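Intimin adherence protein (Escherichia coli O157:H7, PDB 3NCX) probably anchors the bacterium to host cells by binding the translocated receptor Tir through its C-type lectin-like tip. Local coordinates at residues T147-V161 / G175-C187. The protein carries 1 engineered substitution. Residues are numbered along the deposited sequence; the frame is centred on the assembly and turned at random.
Sequences TAWIKQTSSEQRSGV and GVNVNTPNVYAVC
The lectin-like domain of intimin joins its two small sheets here, with the indole of W149 lying against 176-183. V183 lies across one face of that indole at about a right angle to it; its side chain sets out toward 147-161, and CG1, anti to the backbone N (chi1 -174°), is the branch placed over the five-membered ring. The benzo end of W149 reaches backbone instead: N177 O lies at the ring edge, in plane, 3.4 Å from CH2, and V178 O approaches obliquely. Obliquely too, V176 CG1 meets the same CH2 at 4.0 Å. The indole N-H is bonded to A104 O, just before helix 106-112, and Y106, at the start of that helix, meets the ring edge-to-face.

Strand 147-149 belongs to the three-stranded antiparallel sheet with 161-166 and 172-177, whereas 184-187 pairs with 97-103, as in the two-sheet C-type lectin fold. The segments 147-149 and 184-187 run at 60° to each other, and a single bridge, A148 with Y184, links them: Y184 N donates to T147 O at 2.8 Å. Beside it, A148 CB makes an apolar contact with V186 CG2. One water continues the link, giving a hydrogen bond to W149 O and taking one from V186 N.

At the far end, V161 and N177 form an antiparallel non-hydrogen-bonded pair with diverging side chains. V178 N donates to G160 O at 3.1 Å. V178 CG1 rests on that carbonyl and is in van der Waals contact with Q152 NE2 at 3.8 Å. Separately, Q152 NE2 gives a weak hydrogen bond to V161 O. Helix 154-159, opened by the T153-E156 capping box, ends at G160, where the chain leaves helical geometry and the carbonyl turns to V178 N.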
loop_
_atom_site.group_PDB
_atom_site.type_symbol
_atom_site.label_atom_id
_atom_site.label_comp_id
_atom_site.label_asym_id
_atom_site.label_seq_id
_atom_site.Cartn_x
_atom_site.Cartn_y
_atom_site.Cartn_z
ATOM N N THR A 147 14.429 5.088 4.836
ATOM C CA THR A 147 14.953 6.138 3.973
ATOM C C THR A 147 14.975 5.647 2.530
ATOM O O THR A 147 15.482 4.561 2.243
ATOM C CB THR A 147 16.376 6.568 4.398
ATOM O OG1 THR A 147 16.348 7.072 5.739
ATOM C CG2 THR A 147 16.904 7.648 3.473
ATOM N N ALA A 148 14.422 6.448 1.626
ATOM C CA ALA A 148 14.322 6.057 0.224
ATOM C C ALA A 148 15.047 7.029 -0.703
ATOM O O ALA A 148 14.993 8.243 -0.509
ATOM C CB ALA A 148 12.859 5.928 -0.182
ATOM N N TRP A 149 15.725 6.490 -1.713
ATOM C CA TRP A 149 16.394 7.321 -2.707
ATOM C C TRP A 149 15.381 8.076 -3.558
ATOM O O TRP A 149 14.327 7.546 -3.900
ATOM C CB TRP A 149 17.278 6.472 -3.629
ATOM C CG TRP A 149 18.558 5.992 -3.013
ATOM C CD1 TRP A 149 18.894 4.699 -2.721
ATOM C CD2 TRP A 149 19.680 6.793 -2.624
ATOM N NE1 TRP A 149 20.152 4.649 -2.173
ATOM C CE2 TRP A 149 20.657 5.921 -2.101
ATOM C CE3 TRP A 149 19.952 8.165 -2.664
ATOM C CZ2 TRP A 149 21.885 6.375 -1.620
ATOM C CZ3 TRP A 149 21.172 8.614 -2.188
ATOM C CH2 TRP A 149 22.123 7.721 -1.673
ATOM N N ILE A 150 15.703 9.321 -3.891
ATOM C CA ILE A 150 14.955 10.062 -4.898
ATOM C C ILE A 150 15.838 10.147 -6.137
ATOM O O ILE A 150 17.059 10.248 -6.018
ATOM C CB ILE A 150 14.581 11.488 -4.424
ATOM C CG1 ILE A 150 13.363 11.456 -3.499
ATOM C CG2 ILE A 150 14.266 12.384 -5.610
ATOM C CD1 ILE A 150 13.611 10.811 -2.163
ATOM N N LYS A 151 15.235 10.085 -7.320
ATOM C CA LYS A 151 16.004 10.196 -8.555
ATOM C C LYS A 151 16.773 11.513 -8.584
ATOM O O LYS A 151 16.178 12.591 -8.537
ATOM C CB LYS A 151 15.100 10.080 -9.780
ATOM C CG LYS A 151 15.850 10.158 -11.101
ATOM C CD LYS A 151 14.944 9.848 -12.279
ATOM C CE LYS A 151 15.692 9.981 -13.594
ATOM N NZ LYS A 151 16.898 9.107 -13.636
ATOM N N GLN A 152 18.096 11.418 -8.658
ATOM C CA GLN A 152 18.960 12.591 -8.573
ATOM C C GLN A 152 18.819 13.515 -9.779
ATOM O O GLN A 152 18.751 13.060 -10.921
ATOM C CB GLN A 152 20.424 12.173 -8.392
ATOM C CG GLN A 152 20.999 11.366 -9.547
ATOM C CD GLN A 152 22.453 10.985 -9.328
ATOM O OE1 GLN A 152 23.105 10.442 -10.219
ATOM N NE2 GLN A 152 22.968 11.270 -8.137
ATOM N N THR A 153 18.780 14.816 -9.511
ATOM C CA THR A 153 18.694 15.817 -10.567
ATOM C C THR A 153 19.982 15.847 -11.383
ATOM O O THR A 153 20.936 15.126 -11.086
ATOM C CB THR A 153 18.440 17.225 -9.996
ATOM O OG1 THR A 153 19.635 17.715 -9.372
ATOM C CG2 THR A 153 17.310 17.195 -8.979
ATOM N N SER A 154 20.002 16.687 -12.410
ATOM C CA SER A 154 21.177 16.830 -13.260
ATOM C C SER A 154 22.369 17.366 -12.472
ATOM O O SER A 154 23.487 16.865 -12.605
ATOM C CB SER A 154 20.864 17.747 -14.444
ATOM O OG SER A 154 20.241 18.942 -14.005
ATOM N N SER A 155 22.123 18.381 -11.651
ATOM C CA SER A 155 23.177 18.968 -10.832
ATOM C C SER A 155 23.629 17.986 -9.758
ATOM O O SER A 155 24.815 17.908 -9.433
ATOM C CB SER A 155 22.701 20.270 -10.185
ATOM O OG SER A 155 21.703 20.020 -9.211
ATOM N N GLU A 156 22.674 17.240 -9.209
ATOM C CA GLU A 156 22.973 16.243 -8.187
ATOM C C GLU A 156 23.879 15.145 -8.730
ATOM O O GLU A 156 24.766 14.657 -8.029
ATOM C CB GLU A 156 21.685 15.633 -7.631
ATOM C CG GLU A 156 20.937 16.530 -6.661
ATOM C CD GLU A 156 19.728 15.846 -6.053
ATOM O OE1 GLU A 156 19.026 15.118 -6.785
ATOM O OE2 GLU A 156 19.481 16.029 -4.843
ATOM N N GLN A 157 23.655 14.759 -9.982
ATOM C CA GLN A 157 24.457 13.716 -10.609
ATOM C C GLN A 157 25.903 14.167 -10.787
ATOM O O GLN A 157 26.819 13.346 -10.816
ATOM C CB GLN A 157 23.864 13.315 -11.960
ATOM C CG GLN A 157 24.478 12.056 -12.551
ATOM C CD GLN A 157 24.915 12.236 -13.991
ATOM O OE1 GLN A 157 25.557 13.228 -14.336
ATOM N NE2 GLN A 157 24.564 11.277 -14.840
ATOM N N ARG A 158 26.099 15.476 -10.907
ATOM C CA ARG A 158 27.431 16.037 -11.103
ATOM C C ARG A 158 28.257 16.008 -9.821
ATOM O O ARG A 158 29.472 15.815 -9.862
ATOM C CB ARG A 158 27.342 17.474 -11.624
ATOM C CG ARG A 158 26.753 17.597 -13.018
ATOM C CD ARG A 158 26.787 19.035 -13.514
ATOM N NE ARG A 158 26.165 19.160 -14.830
ATOM C CZ ARG A 158 24.896 19.504 -15.030
ATOM N NH1 ARG A 158 24.107 19.769 -13.996
ATOM N NH2 ARG A 158 24.416 19.588 -16.264
ATOM N N SER A 159 27.591 16.199 -8.688
ATOM C CA SER A 159 28.281 16.281 -7.406
ATOM C C SER A 159 28.316 14.947 -6.670
ATOM O O SER A 159 28.965 14.820 -5.635
ATOM C CB SER A 159 27.646 17.358 -6.522
ATOM O OG SER A 159 26.246 17.173 -6.409
ATOM N N GLY A 160 27.613 13.955 -7.205
ATOM C CA GLY A 160 27.607 12.630 -6.610
ATOM C C GLY A 160 26.749 12.541 -5.363
ATOM O O GLY A 160 27.105 11.862 -4.398
ATOM N N VAL A 161 25.617 13.236 -5.380
ATOM C CA VAL A 161 24.674 13.181 -4.270
ATOM C C VAL A 161 23.254 12.998 -4.780
ATOM O O VAL A 161 23.005 12.994 -5.986
ATOM C CB VAL A 161 24.716 14.457 -3.411
ATOM C CG1 VAL A 161 26.112 14.678 -2.853
ATOM C CG2 VAL A 161 24.251 15.659 -4.223
ATOM N N GLY A 175 21.559 16.424 -0.444
ATOM C CA GLY A 175 23.008 16.317 -0.396
ATOM C C GLY A 175 23.549 15.037 0.212
ATOM O O GLY A 175 24.643 15.023 0.777
ATOM N N VAL A 176 22.787 13.955 0.096
ATOM C CA VAL A 176 23.235 12.658 0.580
ATOM C C VAL A 176 24.143 11.999 -0.450
ATOM O O VAL A 176 23.732 11.764 -1.586
ATOM C CB VAL A 176 22.047 11.721 0.866
ATOM C CG1 VAL A 176 22.546 10.344 1.275
ATOM C CG2 VAL A 176 21.148 12.316 1.938
ATOM N N ASN A 177 25.380 11.708 -0.057
ATOM C CA ASN A 177 26.319 11.055 -0.961
ATOM C C ASN A 177 25.757 9.739 -1.487
ATOM O O ASN A 177 25.142 8.978 -0.743
ATOM C CB ASN A 177 27.668 10.827 -0.280
ATOM C CG ASN A 177 28.357 12.123 0.094
ATOM O OD1 ASN A 177 29.028 12.210 1.122
ATOM N ND2 ASN A 177 28.189 13.143 -0.738
ATOM N N VAL A 178 25.964 9.481 -2.774
ATOM C CA VAL A 178 25.400 8.295 -3.413
ATOM C C VAL A 178 25.785 7.011 -2.683
ATOM O O VAL A 178 24.975 6.092 -2.558
ATOM C CB VAL A 178 25.806 8.195 -4.900
ATOM C CG1 VAL A 178 25.152 9.310 -5.705
ATOM C CG2 VAL A 178 27.320 8.233 -5.049
ATOM N N ASN A 179 27.019 6.954 -2.194
ATOM C CA ASN A 179 27.507 5.770 -1.496
ATOM C C ASN A 179 27.249 5.822 0.004
ATOM O O ASN A 179 28.149 5.576 0.808
ATOM C CB ASN A 179 28.996 5.558 -1.771
ATOM C CG ASN A 179 29.277 5.228 -3.221
ATOM O OD1 ASN A 179 28.439 4.645 -3.911
ATOM N ND2 ASN A 179 30.459 5.600 -3.693
ATOM N N THR A 180 26.014 6.144 0.371
ATOM C CA THR A 180 25.607 6.165 1.768
ATOM C C THR A 180 24.847 4.890 2.111
ATOM O O THR A 180 23.952 4.482 1.374
ATOM C CB THR A 180 24.713 7.383 2.077
ATOM O OG1 THR A 180 25.448 8.590 1.843
ATOM C CG2 THR A 180 24.249 7.353 3.525
ATOM N N PRO A 181 25.210 4.249 3.231
ATOM C CA PRO A 181 24.516 3.044 3.690
ATOM C C PRO A 181 23.170 3.376 4.328
ATOM O O PRO A 181 22.852 4.551 4.507
ATOM C CB PRO A 181 25.469 2.479 4.745
ATOM C CG PRO A 181 26.165 3.681 5.282
ATOM C CD PRO A 181 26.345 4.599 4.104
ATOM N N ASN A 182 22.395 2.347 4.658
ATOM C CA ASN A 182 21.114 2.519 5.338
ATOM C C ASN A 182 20.047 3.214 4.495
ATOM O O ASN A 182 19.127 3.827 5.034
ATOM C CB ASN A 182 21.303 3.263 6.663
ATOM C CG ASN A 182 22.250 2.545 7.605
ATOM O OD1 ASN A 182 23.328 3.050 7.923
ATOM N ND2 ASN A 182 21.853 1.362 8.060
ATOM N N VAL A 183 20.164 3.115 3.175
ATOM C CA VAL A 183 19.173 3.705 2.279
ATOM C C VAL A 183 18.534 2.636 1.400
ATOM O O VAL A 183 19.229 1.907 0.691
ATOM C CB VAL A 183 19.786 4.798 1.385
ATOM C CG1 VAL A 183 18.698 5.478 0.575
ATOM C CG2 VAL A 183 20.538 5.815 2.228
ATOM N N TYR A 184 17.208 2.548 1.448
ATOM C CA TYR A 184 16.476 1.525 0.706
ATOM C C TYR A 184 16.271 1.894 -0.758
ATOM O O TYR A 184 16.060 3.059 -1.092
ATOM C CB TYR A 184 15.121 1.250 1.360
ATOM C CG TYR A 184 15.214 0.459 2.642
ATOM C CD1 TYR A 184 15.434 1.092 3.856
ATOM C CD2 TYR A 184 15.083 -0.923 2.637
ATOM C CE1 TYR A 184 15.523 0.374 5.030
ATOM C CE2 TYR A 184 15.170 -1.650 3.806
ATOM C CZ TYR A 184 15.390 -0.997 5.001
ATOM O OH TYR A 184 15.477 -1.716 6.172
ATOM N N ALA A 185 16.336 0.890 -1.626
ATOM C CA ALA A 185 16.030 1.079 -3.037
ATOM C C ALA A 185 14.533 0.910 -3.258
ATOM O O ALA A 185 14.029 -0.212 -3.309
ATOM C CB ALA A 185 16.808 0.090 -3.889
ATOM N N VAL A 186 13.824 2.028 -3.376
ATOM C CA VAL A 186 12.380 1.993 -3.572
ATOM C C VAL A 186 12.017 2.136 -5.046
ATOM O O VAL A 186 12.253 3.178 -5.661
ATOM C CB VAL A 186 11.661 3.082 -2.749
ATOM C CG1 VAL A 186 10.177 3.098 -3.073
ATOM C CG2 VAL A 186 11.876 2.851 -1.262
ATOM N N CYS A 187 11.446 1.077 -5.607
ATOM C CA CYS A 187 11.054 1.072 -7.007
ATOM C C CYS A 187 9.635 1.594 -7.168
ATOM O O CYS A 187 8.715 1.148 -6.481
ATOM C CB CYS A 187 11.163 -0.338 -7.591
ATOM S SG CYS A 187 12.807 -1.083 -7.450
HETATM O O HOH W 1 14.726 4.826 -3.894
#